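Local coordinates for putative type I restriction enzyme R protein (Bacteroides fragilis NCTC 9343, PDB 3EVY) that is probably the DNA-cleaving, ATP-hydrolysing R subunit of a type I restriction system, seen here as a fragment of its C-terminal region, at residues K11-L16 with Y66-A71; R19-A24 with E72-E77; P32-V37 with A82-K87; A25-Y30 with I51-M56. All blocks are in the same frame, centred on the assembly; numbering follows the deposited sequence.

Contact 1. Residues K11-L16 with Y66-A71; sequences KPYEKL and YNEFDA
Tyr-13 is buried against Tyr-66 and Glu-68, where the first turn of helix 12-30 meets the loop before helix 78-91. This is the tight part of the contact. Tyr-13 CG is anti to the backbone N (chi1 176°), which sends it toward the type I beta turn of Tyr-66 to Phe-69. Glu-68 CG covers one ring face, 3.8 Å from the Tyr-13 ring centroid, a CH-pi contact. The edge of Tyr-13 points to the face of Tyr-66 in an offset edge-to-face pair, planes at 62°. Leu-16 CD1 packs 3.4 Å from Tyr-66 CE1. At the ring's end, Asp-70 N donates to Tyr-13 OH over 3.0 Å, and the same hydroxyl is hydrogen-bonded to Asp-73 OD2.

The outer side is looser and more polar. Lys-11, at the N-cap position, is exposed, and its NZ forms a salt bridge to Glu-68 OE2 at 2.7 Å. The amine meets that oxygen from above the carboxylate plane, 40° out of it. A water takes a bond from Tyr-13 N and gives one to Glu-68 OE2. Pro-12 CB lies 3.7 Å from Tyr-66 OH.

Glu-68 thus serves both sides. Its methylene covers an aromatic face, while its carboxylate meets a lysine and, through water, the helix N terminus. Both would be expected to stabilise its negative charge.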
loop_
_atom_site.group_PDB
_atom_site.type_symbol
_atom_site.label_atom_id
_atom_site.label_comp_id
_atom_site.label_asym_id
_atom_site.label_seq_id
_atom_site.Cartn_x
_atom_site.Cartn_y
_atom_site.Cartn_z
ATOM N N LYS A 11 -6.126 17.430 -11.791
ATOM C CA LYS A 11 -4.844 17.846 -11.214
ATOM C C LYS A 11 -3.952 16.666 -10.811
ATOM O O LYS A 11 -4.440 15.583 -10.417
ATOM C CB LYS A 11 -5.112 18.697 -9.975
ATOM C CG LYS A 11 -6.006 19.890 -10.261
ATOM C CD LYS A 11 -6.196 20.671 -8.988
ATOM C CE LYS A 11 -4.849 20.755 -8.250
ATOM N NZ LYS A 11 -5.044 21.052 -6.807
ATOM N N PRO A 12 -2.634 16.877 -10.889
ATOM C CA PRO A 12 -1.614 15.866 -10.542
ATOM C C PRO A 12 -1.972 15.041 -9.280
ATOM O O PRO A 12 -1.899 13.809 -9.345
ATOM C CB PRO A 12 -0.347 16.707 -10.322
ATOM C CG PRO A 12 -0.517 17.835 -11.263
ATOM C CD PRO A 12 -2.024 18.191 -11.140
ATOM N N TYR A 13 -2.362 15.709 -8.188
ATOM C CA TYR A 13 -2.704 15.031 -6.938
ATOM C C TYR A 13 -3.848 14.025 -7.041
ATOM O O TYR A 13 -3.814 12.951 -6.442
ATOM C CB TYR A 13 -3.076 16.042 -5.867
ATOM C CG TYR A 13 -3.531 15.417 -4.555
ATOM C CD1 TYR A 13 -2.624 14.928 -3.612
ATOM C CD2 TYR A 13 -4.889 15.341 -4.237
ATOM C CE1 TYR A 13 -3.060 14.395 -2.420
ATOM C CE2 TYR A 13 -5.320 14.754 -3.025
ATOM C CZ TYR A 13 -4.404 14.301 -2.140
ATOM O OH TYR A 13 -4.863 13.798 -0.925
ATOM N N GLU A 14 -4.885 14.440 -7.745
ATOM C CA GLU A 14 -6.103 13.682 -7.929
ATOM C C GLU A 14 -5.807 12.472 -8.759
ATOM O O GLU A 14 -6.250 11.372 -8.404
ATOM C CB GLU A 14 -7.142 14.549 -8.668
ATOM C CG GLU A 14 -7.410 15.923 -7.955
ATOM C CD GLU A 14 -8.341 16.883 -8.725
ATOM O OE1 GLU A 14 -9.380 17.261 -8.114
ATOM O OE2 GLU A 14 -8.023 17.247 -9.906
ATOM N N LYS A 15 -5.026 12.663 -9.834
ATOM C CA LYS A 15 -4.506 11.541 -10.652
ATOM C C LYS A 15 -3.798 10.482 -9.820
ATOM O O LYS A 15 -4.071 9.285 -9.978
ATOM C CB LYS A 15 -3.535 12.019 -11.757
ATOM C CG LYS A 15 -4.189 12.337 -13.122
ATOM C CD LYS A 15 -3.182 12.918 -14.137
ATOM C CE LYS A 15 -2.701 14.312 -13.735
ATOM N NZ LYS A 15 -1.437 14.753 -14.406
ATOM N N LEU A 16 -2.838 10.887 -8.990
ATOM C CA LEU A 16 -2.096 9.918 -8.196
ATOM C C LEU A 16 -2.986 9.214 -7.121
ATOM O O LEU A 16 -2.711 8.066 -6.741
ATOM C CB LEU A 16 -0.889 10.577 -7.516
ATOM C CG LEU A 16 0.227 11.237 -8.356
ATOM C CD1 LEU A 16 1.008 12.391 -7.541
ATOM C CD2 LEU A 16 1.238 10.183 -8.832
ATOM N N TYR A 66 2.080 16.553 -1.528
ATOM C CA TYR A 66 1.205 17.633 -2.005
ATOM C C TYR A 66 0.549 18.396 -0.845
ATOM O O TYR A 66 0.107 17.801 0.160
ATOM C CB TYR A 66 0.087 17.129 -2.985
ATOM C CG TYR A 66 0.658 16.727 -4.336
ATOM C CD1 TYR A 66 1.220 15.497 -4.503
ATOM C CD2 TYR A 66 0.716 17.654 -5.407
ATOM C CE1 TYR A 66 1.771 15.121 -5.726
ATOM C CE2 TYR A 66 1.275 17.303 -6.620
ATOM C CZ TYR A 66 1.778 16.044 -6.785
ATOM O OH TYR A 66 2.331 15.679 -7.989
ATOM N N ASN A 67 0.427 19.712 -1.030
ATOM C CA ASN A 67 -0.210 20.591 -0.024
ATOM C C ASN A 67 -1.642 20.135 0.301
ATOM O O ASN A 67 -2.119 20.312 1.447
ATOM C CB ASN A 67 -0.338 21.989 -0.598
ATOM C CG ASN A 67 0.967 22.784 -0.520
ATOM O OD1 ASN A 67 1.736 22.654 0.449
ATOM N ND2 ASN A 67 1.179 23.662 -1.513
ATOM N N GLU A 68 -2.314 19.567 -0.693
ATOM C CA GLU A 68 -3.705 19.201 -0.508
ATOM C C GLU A 68 -3.890 17.801 0.057
ATOM O O GLU A 68 -5.019 17.322 0.102
ATOM C CB GLU A 68 -4.529 19.402 -1.780
ATOM C CG GLU A 68 -4.103 18.609 -3.022
ATOM C CD GLU A 68 -3.150 19.396 -3.955
ATOM O OE1 GLU A 68 -2.056 19.872 -3.484
ATOM O OE2 GLU A 68 -3.468 19.496 -5.184
ATOM N N PHE A 69 -2.796 17.158 0.499
ATOM C CA PHE A 69 -2.870 15.760 1.014
ATOM C C PHE A 69 -3.901 15.568 2.137
ATOM O O PHE A 69 -3.926 16.292 3.137
ATOM C CB PHE A 69 -1.490 15.164 1.423
ATOM C CG PHE A 69 -1.596 13.824 2.162
ATOM C CD1 PHE A 69 -1.900 12.658 1.501
ATOM C CD2 PHE A 69 -1.504 13.784 3.584
ATOM C CE1 PHE A 69 -2.051 11.400 2.210
ATOM C CE2 PHE A 69 -1.650 12.580 4.297
ATOM C CZ PHE A 69 -1.886 11.359 3.607
ATOM N N ASP A 70 -4.741 14.559 1.985
ATOM C CA ASP A 70 -5.690 14.222 3.038
ATOM C C ASP A 70 -5.750 12.692 3.087
ATOM O O ASP A 70 -6.140 12.043 2.103
ATOM C CB ASP A 70 -7.049 14.823 2.677
ATOM C CG ASP A 70 -8.112 14.544 3.702
ATOM O OD1 ASP A 70 -7.814 13.926 4.742
ATOM O OD2 ASP A 70 -9.267 14.986 3.463
ATOM N N ALA A 71 -5.347 12.126 4.224
ATOM C CA ALA A 71 -5.351 10.706 4.397
ATOM C C ALA A 71 -6.676 10.096 4.045
ATOM O O ALA A 71 -6.724 8.951 3.582
ATOM C CB ALA A 71 -4.885 10.301 5.825
HETATM O O HOH W 1 -2.013 18.528 -7.463
#

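Contact 2. Residues R19-A24 with E72-E77; sequences RFNEMA and EDLTIE
Thr-75 and Asn-21 bury the most surface here, with Phe-20 close behind. They join the middle of helix 12-30 to the loop before helix 78-91. The Asn-21 amide faces the loop backbone and uses both of its ends. Its OD1 accepts from Thr-75 N at 2.9 Å, in a nearly straight bond (172° at the hydrogen). The donor stands above the carbonyl plane, 43° out of it. Thr-75 OG1 adds a weak bond to the same oxygen. Asn-21 ND2 donates a hydrogen bond to Asp-73 O at 3.2 Å, with the acceptor close to the amide plane. Thr-75 also has an apolar contact: its CB lies 3.8 Å from Ala-24 CB, one helical turn beyond Phe-20.

Thr-75 O lies at the edge of the Phe-20 ring, 3.4 Å from Phe-20 CE2. Leu-74 CD1 lies over one face, toward the rim, and Leu-74 CD2 is 3.9 Å from Phe-20 CD2. Beyond the two segments, Arg-60 of helix 43-63 donates to Ile-76 O and weakly to Thr-75 O.

One asparagine therefore satisfies a backbone carbonyl and a backbone N-H of an irregular loop, tying it to the helix beside the apolar packing of Phe-20 and Ala-24.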
loop_
_atom_site.group_PDB
_atom_site.type_symbol
_atom_site.label_atom_id
_atom_site.label_comp_id
_atom_site.label_asym_id
_atom_site.label_seq_id
_atom_site.Cartn_x
_atom_site.Cartn_y
_atom_site.Cartn_z
ATOM N N ARG A 19 -4.850 6.387 -9.003
ATOM C CA ARG A 19 -3.895 5.306 -9.115
ATOM C C ARG A 19 -3.656 4.561 -7.759
ATOM O O ARG A 19 -3.554 3.332 -7.734
ATOM C CB ARG A 19 -2.519 5.810 -9.563
ATOM C CG ARG A 19 -2.330 5.905 -11.061
ATOM C CD ARG A 19 -1.087 6.759 -11.454
ATOM N NE ARG A 19 0.142 6.068 -11.059
ATOM C CZ ARG A 19 1.336 6.646 -10.973
ATOM N NH1 ARG A 19 1.485 7.926 -11.293
ATOM N NH2 ARG A 19 2.385 5.925 -10.590
ATOM N N PHE A 20 -3.466 5.301 -6.672
ATOM C CA PHE A 20 -3.155 4.625 -5.363
ATOM C C PHE A 20 -4.343 3.735 -4.976
ATOM O O PHE A 20 -4.161 2.591 -4.526
ATOM C CB PHE A 20 -2.931 5.624 -4.211
ATOM C CG PHE A 20 -2.661 4.909 -2.896
ATOM C CD1 PHE A 20 -1.398 4.457 -2.598
ATOM C CD2 PHE A 20 -3.705 4.518 -2.084
ATOM C CE1 PHE A 20 -1.175 3.695 -1.463
ATOM C CE2 PHE A 20 -3.468 3.789 -0.930
ATOM C CZ PHE A 20 -2.226 3.390 -0.625
ATOM N N ASN A 21 -5.550 4.267 -5.179
ATOM C CA ASN A 21 -6.746 3.577 -4.716
ATOM C C ASN A 21 -7.039 2.303 -5.534
ATOM O O ASN A 21 -7.560 1.283 -5.004
ATOM C CB ASN A 21 -7.951 4.516 -4.645
ATOM C CG ASN A 21 -7.881 5.471 -3.471
ATOM O OD1 ASN A 21 -7.079 5.272 -2.515
ATOM N ND2 ASN A 21 -8.726 6.473 -3.490
ATOM N N GLU A 22 -6.727 2.356 -6.822
ATOM C CA GLU A 22 -6.829 1.144 -7.652
ATOM C C GLU A 22 -5.812 0.114 -7.263
ATOM O O GLU A 22 -6.128 -1.097 -7.202
ATOM C CB GLU A 22 -6.718 1.490 -9.150
ATOM C CG GLU A 22 -7.906 2.291 -9.620
ATOM C CD GLU A 22 -7.687 2.970 -11.007
ATOM O OE1 GLU A 22 -6.586 2.787 -11.630
ATOM O OE2 GLU A 22 -8.623 3.705 -11.451
ATOM N N MET A 23 -4.572 0.556 -7.077
ATOM C CA MET A 23 -3.487 -0.302 -6.582
ATOM C C MET A 23 -3.876 -0.916 -5.236
ATOM O O MET A 23 -3.655 -2.094 -5.021
ATOM C CB MET A 23 -2.260 0.530 -6.351
ATOM C CG MET A 23 -0.932 -0.180 -6.284
ATOM S SD MET A 23 0.461 1.041 -6.437
ATOM C CE MET A 23 -0.313 1.911 -7.919
ATOM N N ALA A 24 -4.464 -0.127 -4.339
ATOM C CA ALA A 24 -4.788 -0.637 -3.000
ATOM C C ALA A 24 -5.873 -1.739 -3.035
ATOM O O ALA A 24 -5.783 -2.755 -2.347
ATOM C CB ALA A 24 -5.270 0.524 -2.081
ATOM N N GLU A 72 -7.752 10.816 4.316
ATOM C CA GLU A 72 -9.108 10.291 4.034
ATOM C C GLU A 72 -9.353 10.019 2.543
ATOM O O GLU A 72 -10.315 9.316 2.153
ATOM C CB GLU A 72 -10.175 11.235 4.594
ATOM C CG GLU A 72 -10.310 11.140 6.081
ATOM C CD GLU A 72 -10.698 9.710 6.542
ATOM O OE1 GLU A 72 -9.806 9.153 7.254
ATOM O OE2 GLU A 72 -11.850 9.154 6.183
ATOM N N ASP A 73 -8.457 10.532 1.713
ATOM C CA ASP A 73 -8.622 10.451 0.282
ATOM C C ASP A 73 -8.153 9.071 -0.142
ATOM O O ASP A 73 -8.371 8.687 -1.268
ATOM C CB ASP A 73 -7.708 11.473 -0.430
ATOM C CG ASP A 73 -8.241 12.881 -0.379
ATOM O OD1 ASP A 73 -9.455 13.041 -0.062
ATOM O OD2 ASP A 73 -7.430 13.825 -0.677
ATOM N N LEU A 74 -7.482 8.342 0.752
ATOM C CA LEU A 74 -6.857 7.070 0.428
ATOM C C LEU A 74 -7.537 5.851 1.092
ATOM O O LEU A 74 -7.893 5.908 2.274
ATOM C CB LEU A 74 -5.404 7.064 0.930
ATOM C CG LEU A 74 -4.468 8.178 0.379
ATOM C CD1 LEU A 74 -3.068 7.772 0.754
ATOM C CD2 LEU A 74 -4.607 8.216 -1.173
ATOM N N THR A 75 -7.641 4.755 0.329
ATOM C CA THR A 75 -8.029 3.437 0.840
ATOM C C THR A 75 -6.914 3.004 1.830
ATOM O O THR A 75 -5.739 3.336 1.615
ATOM C CB THR A 75 -8.096 2.420 -0.319
ATOM O OG1 THR A 75 -9.059 2.874 -1.270
ATOM C CG2 THR A 75 -8.474 1.069 0.149
ATOM N N ILE A 76 -7.289 2.301 2.898
ATOM C CA ILE A 76 -6.377 1.819 3.921
ATOM C C ILE A 76 -6.011 2.919 4.841
ATOM O O ILE A 76 -5.392 3.934 4.419
ATOM C CB ILE A 76 -5.045 1.148 3.342
ATOM C CG1 ILE A 76 -5.377 0.175 2.206
ATOM C CG2 ILE A 76 -4.326 0.346 4.477
ATOM C CD1 ILE A 76 -4.131 -0.572 1.598
ATOM N N GLU A 77 -6.353 2.743 6.100
ATOM C CA GLU A 77 -6.087 3.785 7.077
ATOM C C GLU A 77 -4.572 3.853 7.310
ATOM O O GLU A 77 -3.877 2.858 7.104
ATOM C CB GLU A 77 -6.767 3.380 8.408
ATOM C CG GLU A 77 -8.250 3.691 8.410
ATOM C CD GLU A 77 -8.891 3.397 9.746
ATOM O OE1 GLU A 77 -8.193 2.833 10.621
ATOM O OE2 GLU A 77 -10.105 3.719 9.908
#

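Contact 3. Residues P32-V37 with A82-K87; sequences PTVKSV and ADYQSK
Val-34 sits on Tyr-84 where the short helix 34-38 packs on helix 78-91. Thr-33 is the N-cap of the short helix, and its OG1 accepts a capping bond from Ser-36 N (3.1 Å). Ser-36 OG returns a bond to Thr-33 O, so the first turn is closed by two side-chain bonds.

The aromatic contact is a CH-pi one. Val-34 CG2 stands over the centre of the Tyr-84 ring, 3.7 Å from its centroid and 4° off the normal. Val-37, one turn on, meets the same ring differently. Its CG2 lies at the edge, in the ring plane. The ring, which is buried, also packs edge-to-face with Phe-27 of helix 12-30.

Among polar groups, Tyr-84 OH comes near the backbone of Thr-33, but the angle to Thr-33 N is poor.

Other aliphatic contacts flank the ring. Val-34 CG2 also reaches Asp-83 CB at 3.8 Å. Val-37 CG1 meets Lys-87 CB, the two side chains running alongside in opposite senses. The Lys-87 chain bends at chi2 and chi3 as it passes Val-34, and Lys-87 CE lies 3.5 Å from the carbonyl oxygen Val-34 O.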
loop_
_atom_site.group_PDB
_atom_site.type_symbol
_atom_site.label_atom_id
_atom_site.label_comp_id
_atom_site.label_asym_id
_atom_site.label_seq_id
_atom_site.Cartn_x
_atom_site.Cartn_y
_atom_site.Cartn_z
ATOM N N PRO A 32 -5.764 -9.568 2.269
ATOM C CA PRO A 32 -6.904 -8.914 2.882
ATOM C C PRO A 32 -6.651 -8.357 4.271
ATOM O O PRO A 32 -7.336 -7.454 4.652
ATOM C CB PRO A 32 -7.991 -10.003 2.862
ATOM C CG PRO A 32 -7.240 -11.315 2.767
ATOM C CD PRO A 32 -6.060 -10.966 1.866
ATOM N N THR A 33 -5.691 -8.907 5.034
ATOM C CA THR A 33 -5.425 -8.478 6.377
ATOM C C THR A 33 -3.906 -8.520 6.646
ATOM O O THR A 33 -3.133 -9.042 5.873
ATOM C CB THR A 33 -6.075 -9.436 7.425
ATOM O OG1 THR A 33 -5.528 -10.753 7.214
ATOM C CG2 THR A 33 -7.618 -9.461 7.266
ATOM N N VAL A 34 -3.501 -7.959 7.752
ATOM C CA VAL A 34 -2.041 -7.974 8.070
ATOM C C VAL A 34 -1.587 -9.407 8.340
ATOM O O VAL A 34 -0.561 -9.854 7.840
ATOM C CB VAL A 34 -1.713 -6.988 9.165
ATOM C CG1 VAL A 34 -0.229 -7.118 9.651
ATOM C CG2 VAL A 34 -2.009 -5.537 8.656
ATOM N N LYS A 35 -2.401 -10.157 9.069
ATOM C CA LYS A 35 -2.049 -11.524 9.404
ATOM C C LYS A 35 -1.909 -12.364 8.157
ATOM O O LYS A 35 -1.061 -13.252 8.130
ATOM C CB LYS A 35 -3.119 -12.148 10.294
ATOM C CG LYS A 35 -2.626 -13.320 11.090
ATOM C CD LYS A 35 -3.527 -13.587 12.276
ATOM C CE LYS A 35 -2.945 -12.914 13.526
ATOM N NZ LYS A 35 -3.921 -12.655 14.609
ATOM N N SER A 36 -2.743 -12.117 7.133
ATOM C CA SER A 36 -2.618 -12.886 5.842
ATOM C C SER A 36 -1.211 -12.804 5.213
ATOM O O SER A 36 -0.730 -13.772 4.530
ATOM C CB SER A 36 -3.683 -12.469 4.837
ATOM O OG SER A 36 -3.300 -11.313 4.146
ATOM N N VAL A 37 -0.530 -11.678 5.442
ATOM C CA VAL A 37 0.860 -11.515 4.961
ATOM C C VAL A 37 1.773 -12.415 5.771
ATOM O O VAL A 37 2.598 -13.160 5.216
ATOM C CB VAL A 37 1.403 -10.055 5.032
ATOM C CG1 VAL A 37 2.872 -9.997 4.501
ATOM C CG2 VAL A 37 0.527 -9.084 4.258
ATOM N N ALA A 82 0.596 1.265 8.103
ATOM C CA ALA A 82 1.820 1.059 8.939
ATOM C C ALA A 82 2.021 -0.371 9.420
ATOM O O ALA A 82 3.147 -0.865 9.496
ATOM C CB ALA A 82 1.813 1.997 10.123
ATOM N N ASP A 83 0.930 -1.040 9.786
ATOM C CA ASP A 83 0.980 -2.452 10.155
ATOM C C ASP A 83 1.408 -3.351 8.994
ATOM O O ASP A 83 2.204 -4.250 9.163
ATOM C CB ASP A 83 -0.366 -2.874 10.762
ATOM C CG ASP A 83 -0.647 -2.183 12.116
ATOM O OD1 ASP A 83 0.306 -1.745 12.791
ATOM O OD2 ASP A 83 -1.821 -2.037 12.477
ATOM N N TYR A 84 0.915 -3.104 7.781
ATOM C CA TYR A 84 1.471 -3.821 6.637
ATOM C C TYR A 84 2.959 -3.462 6.458
ATOM O O TYR A 84 3.776 -4.296 6.070
ATOM C CB TYR A 84 0.715 -3.459 5.360
ATOM C CG TYR A 84 -0.642 -4.141 5.192
ATOM C CD1 TYR A 84 -0.731 -5.503 4.824
ATOM C CD2 TYR A 84 -1.840 -3.413 5.369
ATOM C CE1 TYR A 84 -1.958 -6.104 4.618
ATOM C CE2 TYR A 84 -3.082 -4.031 5.195
ATOM C CZ TYR A 84 -3.136 -5.357 4.815
ATOM O OH TYR A 84 -4.367 -5.976 4.610
ATOM N N GLN A 85 3.293 -2.215 6.753
ATOM C CA GLN A 85 4.652 -1.743 6.519
ATOM C C GLN A 85 5.612 -2.461 7.489
ATOM O O GLN A 85 6.713 -2.857 7.106
ATOM C CB GLN A 85 4.685 -0.258 6.698
ATOM C CG GLN A 85 5.943 0.418 6.208
ATOM C CD GLN A 85 5.969 1.884 6.602
ATOM O OE1 GLN A 85 6.130 2.223 7.772
ATOM N NE2 GLN A 85 5.795 2.740 5.651
ATOM N N SER A 86 5.187 -2.706 8.728
ATOM C CA SER A 86 6.082 -3.488 9.638
ATOM C C SER A 86 6.446 -4.836 9.026
ATOM O O SER A 86 7.621 -5.261 9.090
ATOM C CB SER A 86 5.463 -3.710 11.021
ATOM O OG SER A 86 5.084 -2.444 11.539
ATOM N N LYS A 87 5.460 -5.505 8.423
ATOM C CA LYS A 87 5.720 -6.818 7.782
ATOM C C LYS A 87 6.690 -6.664 6.643
ATOM O O LYS A 87 7.546 -7.546 6.386
ATOM C CB LYS A 87 4.434 -7.454 7.206
ATOM C CG LYS A 87 3.360 -7.730 8.198
ATOM C CD LYS A 87 3.748 -8.898 9.116
ATOM C CE LYS A 87 2.536 -9.774 9.555
ATOM N NZ LYS A 87 2.931 -10.600 10.794
#

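Contact 4. Residues A25-Y30 with I51-M56; sequences AEFLSY and ILFRAM
Met-56 lays its methyl group squarely over the Phe-27 ring, a CH-pi contact between two antiparallel helices of the bundle. Met-56 CE is 3.5 Å from the ring centroid of Phe-27 and 9° off the normal, above the centre of the face. The sulfur makes the Met-aromatic part of the contact. It lies obliquely, nearer the root of the ring, with Met-56 SD 3.8 Å from Phe-27 CB. The bend at chi3 (-46°) places CE over the ring.

The axes of the segments 25-30 and 51-56 approach to 10.8 Å, at 153°, nearly antiparallel. Phe-27 points into the gap, where Leu-52 and Met-56 meet it. Leu-52 CB comes at the edge of its ring. On helix 43-63, the Phe-53 ring also meets that of Phe-81 from helix 78-91, so a third helix adjoins the contact.

Tyr-30 forms the exposed margin and touches Leu-52 CD1. Deeper in, Phe-27 CZ lies at the edge of the Phe-53 ring, 4.1 Å from Phe-53 CD1.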
loop_
_atom_site.group_PDB
_atom_site.type_symbol
_atom_site.label_atom_id
_atom_site.label_comp_id
_atom_site.label_asym_id
_atom_site.label_seq_id
_atom_site.Cartn_x
_atom_site.Cartn_y
_atom_site.Cartn_z
ATOM N N ALA A 25 -6.920 -1.517 -3.812
ATOM C CA ALA A 25 -8.047 -2.467 -3.850
ATOM C C ALA A 25 -7.560 -3.744 -4.467
ATOM O O ALA A 25 -8.039 -4.831 -4.124
ATOM C CB ALA A 25 -9.224 -1.891 -4.654
ATOM N N GLU A 26 -6.615 -3.637 -5.398
ATOM C CA GLU A 26 -5.976 -4.825 -5.906
ATOM C C GLU A 26 -5.068 -5.490 -4.880
ATOM O O GLU A 26 -5.166 -6.688 -4.669
ATOM C CB GLU A 26 -5.205 -4.539 -7.186
ATOM C CG GLU A 26 -6.187 -4.298 -8.386
ATOM C CD GLU A 26 -5.725 -3.210 -9.356
ATOM O OE1 GLU A 26 -4.494 -3.093 -9.625
ATOM O OE2 GLU A 26 -6.609 -2.468 -9.844
ATOM N N PHE A 27 -4.178 -4.722 -4.249
ATOM C CA PHE A 27 -3.375 -5.228 -3.108
ATOM C C PHE A 27 -4.254 -5.970 -2.064
ATOM O O PHE A 27 -3.921 -7.060 -1.646
ATOM C CB PHE A 27 -2.685 -4.054 -2.405
ATOM C CG PHE A 27 -1.916 -4.448 -1.164
ATOM C CD1 PHE A 27 -0.603 -4.872 -1.238
ATOM C CD2 PHE A 27 -2.512 -4.360 0.085
ATOM C CE1 PHE A 27 0.115 -5.249 -0.048
ATOM C CE2 PHE A 27 -1.827 -4.702 1.240
ATOM C CZ PHE A 27 -0.519 -5.158 1.178
ATOM N N LEU A 28 -5.317 -5.336 -1.625
ATOM C CA LEU A 28 -6.254 -5.928 -0.649
ATOM C C LEU A 28 -6.945 -7.225 -1.133
ATOM O O LEU A 28 -7.295 -8.078 -0.330
ATOM C CB LEU A 28 -7.307 -4.919 -0.151
ATOM C CG LEU A 28 -6.735 -3.783 0.667
ATOM C CD1 LEU A 28 -7.772 -2.645 0.854
ATOM C CD2 LEU A 28 -6.127 -4.277 1.983
ATOM N N SER A 29 -7.129 -7.391 -2.438
ATOM C CA SER A 29 -7.722 -8.659 -2.933
ATOM C C SER A 29 -6.716 -9.809 -2.846
ATOM O O SER A 29 -7.106 -10.972 -2.910
ATOM C CB SER A 29 -8.270 -8.502 -4.347
ATOM O OG SER A 29 -7.160 -8.304 -5.201
ATOM N N TYR A 30 -5.428 -9.494 -2.690
ATOM C CA TYR A 30 -4.402 -10.508 -2.490
ATOM C C TYR A 30 -4.092 -10.721 -1.017
ATOM O O TYR A 30 -3.872 -11.865 -0.597
ATOM C CB TYR A 30 -3.065 -10.104 -3.128
ATOM C CG TYR A 30 -2.941 -10.347 -4.626
ATOM C CD1 TYR A 30 -2.592 -11.625 -5.144
ATOM C CD2 TYR A 30 -3.136 -9.295 -5.529
ATOM C CE1 TYR A 30 -2.464 -11.847 -6.529
ATOM C CE2 TYR A 30 -3.009 -9.495 -6.908
ATOM C CZ TYR A 30 -2.669 -10.767 -7.403
ATOM O OH TYR A 30 -2.559 -10.920 -8.777
ATOM N N ILE A 51 7.001 -6.490 -3.462
ATOM C CA ILE A 51 6.996 -5.662 -4.664
ATOM C C ILE A 51 5.746 -4.797 -4.741
ATOM O O ILE A 51 5.820 -3.601 -5.008
ATOM C CB ILE A 51 7.177 -6.582 -5.892
ATOM C CG1 ILE A 51 8.637 -7.063 -5.902
ATOM C CG2 ILE A 51 6.831 -5.864 -7.174
ATOM C CD1 ILE A 51 8.925 -8.368 -6.745
ATOM N N LEU A 52 4.590 -5.378 -4.419
ATOM C CA LEU A 52 3.381 -4.623 -4.404
ATOM C C LEU A 52 3.420 -3.576 -3.323
ATOM O O LEU A 52 2.940 -2.459 -3.506
ATOM C CB LEU A 52 2.111 -5.508 -4.204
ATOM C CG LEU A 52 1.616 -6.358 -5.397
ATOM C CD1 LEU A 52 0.191 -6.915 -5.185
ATOM C CD2 LEU A 52 1.656 -5.561 -6.696
ATOM N N PHE A 53 3.879 -3.967 -2.149
ATOM C CA PHE A 53 3.794 -3.022 -1.096
ATOM C C PHE A 53 4.798 -1.884 -1.359
ATOM O O PHE A 53 4.542 -0.727 -1.023
ATOM C CB PHE A 53 4.070 -3.648 0.246
ATOM C CG PHE A 53 3.819 -2.672 1.384
ATOM C CD1 PHE A 53 2.516 -2.480 1.867
ATOM C CD2 PHE A 53 4.863 -1.927 1.918
ATOM C CE1 PHE A 53 2.278 -1.571 2.915
ATOM C CE2 PHE A 53 4.608 -0.979 2.968
ATOM C CZ PHE A 53 3.311 -0.850 3.431
ATOM N N ARG A 54 5.981 -2.203 -1.873
ATOM C CA ARG A 54 6.950 -1.093 -2.231
ATOM C C ARG A 54 6.355 -0.044 -3.143
ATOM O O ARG A 54 6.516 1.153 -2.935
ATOM C CB ARG A 54 8.244 -1.607 -2.885
ATOM C CG ARG A 54 9.287 -0.455 -3.108
ATOM C CD ARG A 54 10.606 -0.999 -3.593
ATOM N NE ARG A 54 11.490 0.138 -3.830
ATOM C CZ ARG A 54 12.651 0.070 -4.476
ATOM N NH1 ARG A 54 13.104 -1.093 -4.939
ATOM N NH2 ARG A 54 13.363 1.181 -4.623
ATOM N N ALA A 55 5.630 -0.460 -4.154
ATOM C CA ALA A 55 4.984 0.473 -5.083
ATOM C C ALA A 55 3.882 1.304 -4.450
ATOM O O ALA A 55 3.689 2.467 -4.790
ATOM C CB ALA A 55 4.351 -0.327 -6.360
ATOM N N MET A 56 3.056 0.674 -3.622
ATOM C CA MET A 56 2.039 1.452 -2.829
ATOM C C MET A 56 2.729 2.398 -1.902
ATOM O O MET A 56 2.325 3.566 -1.762
ATOM C CB MET A 56 1.184 0.458 -1.940
ATOM C CG MET A 56 -0.049 -0.215 -2.650
ATOM S SD MET A 56 -1.262 -0.670 -1.362
ATOM C CE MET A 56 -0.243 -1.416 -0.164
#

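From the N terminus, helix 12-30 supplies one side of contacts 1, 2 and 4 in turn. Its start and middle meet the loop before helix 78-91, and contacts 1 and 2 close long loops there. Their segments cross along the chain. They touch through packing of Phe-69 on Leu-74. The end of helix 12-30 meets helix 43-63 in contact 4, a shorter loop nested inside those of contacts 1 and 2. Contact 3 closes a loop from helix 34-38 to helix 78-91 and crosses the other three. Contacts 3 and 4 meet where Tyr-84 and Gln-85 pack on Phe-53. Contacts 1 and 3 lie on opposite sides of the chain's centre, about 25 Å apart between centres.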